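Local coordinates for protein uncharacterized esterase YxiM (Bacillus subtilis, PDB 2O14) that is an uncharacterized member of the GDSL lipolytic enzyme family, probably an esterase, with a galactose-binding-like domain beside its hydrolase domain, at residues L95-F109 / Q131-F145. Numbering follows the deposited sequence.
With SO4 (sulfate ion), chain C.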
loop_
_atom_site.group_PDB
_atom_site.type_symbol
_atom_site.label_atom_id
_atom_site.label_comp_id
_atom_site.label_asym_id
_atom_site.label_seq_id
_atom_site.Cartn_x
_atom_site.Cartn_y
_atom_site.Cartn_z
ATOM N N LEU A 95 -8.743 4.751 -12.029
ATOM C CA LEU A 95 -8.059 4.200 -13.190
ATOM C C LEU A 95 -8.990 3.823 -14.336
ATOM O O LEU A 95 -10.213 3.873 -14.207
ATOM C CB LEU A 95 -7.256 2.953 -12.783
ATOM C CG LEU A 95 -6.265 3.054 -11.619
ATOM C CD1 LEU A 95 -5.519 1.729 -11.457
ATOM C CD2 LEU A 95 -5.285 4.195 -11.885
ATOM N N GLY A 96 -8.390 3.446 -15.461
ATOM C CA GLY A 96 -9.155 3.010 -16.618
ATOM C C GLY A 96 -9.180 1.494 -16.548
ATOM O O GLY A 96 -9.207 0.935 -15.449
ATOM N N ASN A 97 -9.168 0.816 -17.691
ATOM C CA ASN A 97 -9.168 -0.646 -17.671
ATOM C C ASN A 97 -7.845 -1.061 -17.047
ATOM O O ASN A 97 -6.774 -0.669 -17.514
ATOM C CB ASN A 97 -9.327 -1.198 -19.085
ATOM C CG ASN A 97 -10.698 -0.908 -19.657
ATOM O OD1 ASN A 97 -10.992 -1.252 -20.800
ATOM N ND2 ASN A 97 -11.552 -0.272 -18.854
ATOM N N THR A 98 -7.931 -1.857 -15.988
ATOM C CA THR A 98 -6.749 -2.247 -15.238
ATOM C C THR A 98 -6.645 -3.706 -14.818
ATOM O O THR A 98 -7.617 -4.298 -14.366
ATOM C CB THR A 98 -6.668 -1.398 -13.944
ATOM O OG1 THR A 98 -6.580 -0.010 -14.291
ATOM C CG2 THR A 98 -5.463 -1.805 -13.093
ATOM N N ALA A 99 -5.452 -4.274 -14.970
ATOM C CA ALA A 99 -5.189 -5.639 -14.521
ATOM C C ALA A 99 -4.580 -5.409 -13.130
ATOM O O ALA A 99 -5.141 -5.810 -12.118
ATOM C CB ALA A 99 -4.185 -6.328 -15.440
ATOM N N ARG A 100 -3.437 -4.731 -13.091
ATOM C CA ARG A 100 -2.780 -4.407 -11.826
ATOM C C ARG A 100 -1.790 -3.280 -12.072
ATOM O O ARG A 100 -0.870 -3.420 -12.882
ATOM C CB ARG A 100 -2.055 -5.625 -11.239
ATOM C CG ARG A 100 -1.344 -5.317 -9.924
ATOM C CD ARG A 100 -1.116 -6.562 -9.092
ATOM N NE ARG A 100 -0.249 -7.530 -9.752
ATOM C CZ ARG A 100 1.049 -7.343 -9.978
ATOM N NH1 ARG A 100 1.644 -6.218 -9.596
ATOM N NH2 ARG A 100 1.757 -8.290 -10.582
ATOM N N ALA A 101 -1.986 -2.162 -11.379
ATOM C CA ALA A 101 -1.124 -1.001 -11.544
ATOM C C ALA A 101 -0.956 -0.220 -10.248
ATOM O O ALA A 101 -1.757 -0.350 -9.321
ATOM C CB ALA A 101 -1.700 -0.086 -12.619
ATOM N N SER A 102 0.102 0.583 -10.191
ATOM C CA SER A 102 0.381 1.417 -9.026
ATOM C C SER A 102 0.365 2.876 -9.460
ATOM O O SER A 102 0.441 3.181 -10.648
ATOM C CB SER A 102 1.753 1.077 -8.433
ATOM O OG SER A 102 1.747 -0.209 -7.824
ATOM N N VAL A 103 0.250 3.776 -8.492
ATOM C CA VAL A 103 0.248 5.196 -8.783
ATOM C C VAL A 103 1.524 5.792 -8.218
ATOM O O VAL A 103 1.940 5.440 -7.110
ATOM C CB VAL A 103 -0.968 5.903 -8.143
ATOM C CG1 VAL A 103 -0.826 7.409 -8.272
ATOM C CG2 VAL A 103 -2.242 5.463 -8.831
ATOM N N ALA A 104 2.153 6.677 -8.988
ATOM C CA ALA A 104 3.383 7.340 -8.559
ATOM C C ALA A 104 3.193 8.854 -8.635
ATOM O O ALA A 104 2.486 9.358 -9.501
ATOM C CB ALA A 104 4.548 6.917 -9.456
ATOM N N ALA A 105 3.825 9.579 -7.722
ATOM C CA ALA A 105 3.718 11.028 -7.713
ATOM C C ALA A 105 4.924 11.564 -6.973
ATOM O O ALA A 105 5.330 11.004 -5.959
ATOM C CB ALA A 105 2.436 11.457 -7.024
ATOM N N GLU A 106 5.505 12.638 -7.495
ATOM C CA GLU A 106 6.682 13.242 -6.889
ATOM C C GLU A 106 7.867 12.274 -6.845
ATOM O O GLU A 106 8.659 12.291 -5.902
ATOM C CB GLU A 106 6.355 13.732 -5.478
ATOM C CG GLU A 106 5.199 14.726 -5.433
ATOM C CD GLU A 106 5.365 15.866 -6.434
ATOM O OE1 GLU A 106 4.692 15.834 -7.489
ATOM O OE2 GLU A 106 6.178 16.786 -6.169
ATOM N N GLY A 107 7.966 11.422 -7.865
ATOM C CA GLY A 107 9.069 10.477 -7.956
ATOM C C GLY A 107 9.025 9.191 -7.147
ATOM O O GLY A 107 10.005 8.439 -7.150
ATOM N N VAL A 108 7.915 8.915 -6.468
ATOM C CA VAL A 108 7.811 7.693 -5.665
ATOM C C VAL A 108 6.415 7.075 -5.694
ATOM O O VAL A 108 5.443 7.732 -6.071
ATOM C CB VAL A 108 8.175 7.950 -4.182
ATOM C CG1 VAL A 108 9.600 8.468 -4.074
ATOM C CG2 VAL A 108 7.203 8.945 -3.566
ATOM N N PHE A 109 6.321 5.808 -5.295
ATOM C CA PHE A 109 5.030 5.132 -5.252
ATOM C C PHE A 109 4.118 5.804 -4.229
ATOM O O PHE A 109 4.583 6.252 -3.177
ATOM C CB PHE A 109 5.208 3.667 -4.854
ATOM C CG PHE A 109 5.732 2.795 -5.955
ATOM C CD1 PHE A 109 5.049 2.693 -7.162
ATOM C CD2 PHE A 109 6.878 2.032 -5.770
ATOM C CE1 PHE A 109 5.495 1.839 -8.173
ATOM C CE2 PHE A 109 7.335 1.171 -6.774
ATOM C CZ PHE A 109 6.639 1.074 -7.978
ATOM N N GLN A 131 3.676 22.220 -7.700
ATOM C CA GLN A 131 3.181 21.415 -8.815
ATOM C C GLN A 131 3.161 19.921 -8.495
ATOM O O GLN A 131 4.100 19.393 -7.893
ATOM C CB GLN A 131 4.049 21.657 -10.056
ATOM C CG GLN A 131 3.534 21.005 -11.324
ATOM C CD GLN A 131 4.458 21.238 -12.508
ATOM O OE1 GLN A 131 5.527 20.642 -12.598
ATOM N NE2 GLN A 131 4.050 22.115 -13.416
ATOM N N LEU A 132 2.087 19.249 -8.903
ATOM C CA LEU A 132 1.933 17.810 -8.676
ATOM C C LEU A 132 2.210 17.072 -9.985
ATOM O O LEU A 132 1.670 17.437 -11.030
ATOM C CB LEU A 132 0.506 17.503 -8.208
ATOM C CG LEU A 132 0.117 16.027 -8.074
ATOM C CD1 LEU A 132 0.905 15.374 -6.946
ATOM C CD2 LEU A 132 -1.376 15.918 -7.808
ATOM N N ASN A 133 3.054 16.042 -9.930
ATOM C CA ASN A 133 3.390 15.262 -11.121
ATOM C C ASN A 133 3.082 13.803 -10.825
ATOM O O ASN A 133 3.760 13.155 -10.019
ATOM C CB ASN A 133 4.866 15.452 -11.479
ATOM C CG ASN A 133 5.296 16.912 -11.389
ATOM O OD1 ASN A 133 5.608 17.407 -10.310
ATOM N ND2 ASN A 133 5.284 17.611 -12.519
ATOM N N LEU A 134 2.055 13.296 -11.496
ATOM C CA LEU A 134 1.576 11.939 -11.274
ATOM C C LEU A 134 1.490 11.072 -12.529
ATOM O O LEU A 134 1.362 11.576 -13.644
ATOM C CB LEU A 134 0.195 12.037 -10.600
ATOM C CG LEU A 134 -0.682 10.819 -10.304
ATOM C CD1 LEU A 134 -1.757 11.210 -9.297
ATOM C CD2 LEU A 134 -1.315 10.302 -11.593
ATOM N N LEU A 135 1.589 9.761 -12.339
ATOM C CA LEU A 135 1.461 8.816 -13.443
ATOM C C LEU A 135 0.991 7.489 -12.871
ATOM O O LEU A 135 1.069 7.262 -11.659
ATOM C CB LEU A 135 2.790 8.605 -14.186
ATOM C CG LEU A 135 3.905 7.755 -13.552
ATOM C CD1 LEU A 135 4.742 7.124 -14.655
ATOM C CD2 LEU A 135 4.779 8.604 -12.630
ATOM N N VAL A 136 0.471 6.634 -13.741
ATOM C CA VAL A 136 0.031 5.306 -13.340
ATOM C C VAL A 136 1.208 4.495 -13.841
ATOM O O VAL A 136 1.686 4.725 -14.952
ATOM C CB VAL A 136 -1.271 4.903 -14.056
ATOM C CG1 VAL A 136 -1.692 3.494 -13.641
ATOM C CG2 VAL A 136 -2.365 5.901 -13.705
ATOM N N THR A 137 1.687 3.557 -13.038
ATOM C CA THR A 137 2.868 2.817 -13.439
ATOM C C THR A 137 2.886 1.333 -13.114
ATOM O O THR A 137 1.966 0.778 -12.502
ATOM C CB THR A 137 4.122 3.463 -12.812
ATOM O OG1 THR A 137 5.308 2.864 -13.350
ATOM C CG2 THR A 137 4.097 3.280 -11.305
ATOM N N GLU A 138 3.989 0.714 -13.503
ATOM C CA GLU A 138 4.190 -0.704 -13.327
ATOM C C GLU A 138 3.758 -1.314 -12.022
ATOM O O GLU A 138 4.239 -0.982 -10.933
ATOM C CB GLU A 138 5.644 -1.082 -13.587
ATOM C CG GLU A 138 5.783 -2.449 -14.232
ATOM C CD GLU A 138 7.204 -2.754 -14.652
ATOM O OE1 GLU A 138 8.051 -2.963 -13.759
ATOM O OE2 GLU A 138 7.475 -2.775 -15.874
ATOM N N GLY A 139 2.791 -2.199 -12.193
ATOM C CA GLY A 139 2.247 -3.001 -11.138
ATOM C C GLY A 139 2.614 -4.278 -11.864
ATOM O O GLY A 139 3.696 -4.823 -11.658
ATOM N N LYS A 140 1.751 -4.715 -12.775
ATOM C CA LYS A 140 2.036 -5.913 -13.550
ATOM C C LYS A 140 2.599 -5.510 -14.912
ATOM O O LYS A 140 1.910 -4.895 -15.726
ATOM C CB LYS A 140 0.773 -6.753 -13.739
ATOM C CG LYS A 140 1.021 -8.076 -14.443
ATOM C CD LYS A 140 -0.251 -8.902 -14.528
ATOM C CE LYS A 140 -0.016 -10.221 -15.241
ATOM N NZ LYS A 140 0.973 -11.072 -14.521
ATOM N N ALA A 141 3.861 -5.849 -15.145
ATOM C CA ALA A 141 4.512 -5.528 -16.403
ATOM C C ALA A 141 3.766 -6.181 -17.560
ATOM O O ALA A 141 3.362 -7.339 -17.476
ATOM C CB ALA A 141 5.963 -6.005 -16.379
ATOM N N GLY A 142 3.573 -5.425 -18.636
ATOM C CA GLY A 142 2.885 -5.958 -19.797
ATOM C C GLY A 142 1.417 -5.592 -19.881
ATOM O O GLY A 142 0.778 -5.843 -20.901
ATOM N N THR A 143 0.869 -5.012 -18.818
ATOM C CA THR A 143 -0.535 -4.621 -18.828
ATOM C C THR A 143 -0.676 -3.109 -19.042
ATOM O O THR A 143 0.304 -2.369 -18.961
ATOM C CB THR A 143 -1.241 -5.051 -17.519
ATOM O OG1 THR A 143 -0.559 -4.496 -16.392
ATOM C CG2 THR A 143 -1.234 -6.569 -17.399
ATOM N N ALA A 144 -1.892 -2.657 -19.328
ATOM C CA ALA A 144 -2.146 -1.244 -19.578
ATOM C C ALA A 144 -2.242 -0.409 -18.304
ATOM O O ALA A 144 -2.999 -0.731 -17.385
ATOM C CB ALA A 144 -3.420 -1.086 -20.397
ATOM N N PHE A 145 -1.464 0.670 -18.256
ATOM C CA PHE A 145 -1.479 1.573 -17.108
ATOM C C PHE A 145 -2.313 2.769 -17.553
ATOM O O PHE A 145 -1.838 3.647 -18.271
ATOM C CB PHE A 145 -0.045 1.962 -16.751
ATOM C CG PHE A 145 0.831 0.773 -16.475
ATOM C CD1 PHE A 145 0.401 -0.228 -15.607
ATOM C CD2 PHE A 145 2.058 0.621 -17.115
ATOM C CE1 PHE A 145 1.175 -1.364 -15.379
ATOM C CE2 PHE A 145 2.844 -0.514 -16.895
ATOM C CZ PHE A 145 2.400 -1.505 -16.030
HETATM S S SO4 C . -0.803 -11.160 -10.919
HETATM O O1 SO4 C . -1.392 -9.846 -11.241
HETATM O O2 SO4 C . -0.507 -11.899 -12.165
HETATM O O3 SO4 C . -1.767 -11.926 -10.102
HETATM O O4 SO4 C . 0.452 -10.981 -10.164
HETATM O O HOH W 1 -3.971 0.793 -15.194
HETATM O O HOH W 2 -2.662 -2.913 -15.550
HETATM O O HOH W 3 4.836 -7.729 -10.411
HETATM O O HOH W 4 3.471 -2.166 -8.022
HETATM O O HOH W 5 6.104 11.408 -10.267
#
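Arg100 and Lys140 meet at one end of the pairing between the antiparallel strands 100-105 and 131-138, and together they hold a sulfate, probably from the crystallisation liquor. Arg100 NE reaches sulfate O1 at 3.0 Å and its NH2 reaches O4, so the anion sits at the guanidinium edge, while Lys140 NZ grips O2 at 2.9 Å. The bend at chi3 (63°) brings the Arg100 guanidinium back toward Gly139, with Lys140 CB over one face. Lys140 N donates to Arg100 O (2.9 Å) from above the carbonyl plane. A glutamate in place of Arg100 would probably cost the sulfate both guanidinium bonds and set a negative charge facing the anion.

Inward, Ser102 pairs with Thr137 and Ala104 with Leu135 through backbone bonds, three nearly straight and that from Leu135 N to Ala104 O more bent. Ala101 CB rests on Val136 CG1 (3.7 Å) and on the edge of the Phe145 ring, which also packs edge-to-face with Tyr72. At the far end, past Ala105, Glu106 OE1 accepts from Asn133 N at 2.9 Å, met nearly along its C-O axis; Asn133 ND2 is held by Gln131 and Asn81. Beside the regular sheet pairing of this galactose-binding-like domain, Arg100 and Lys140 thus form a positively charged patch able to accept an anion.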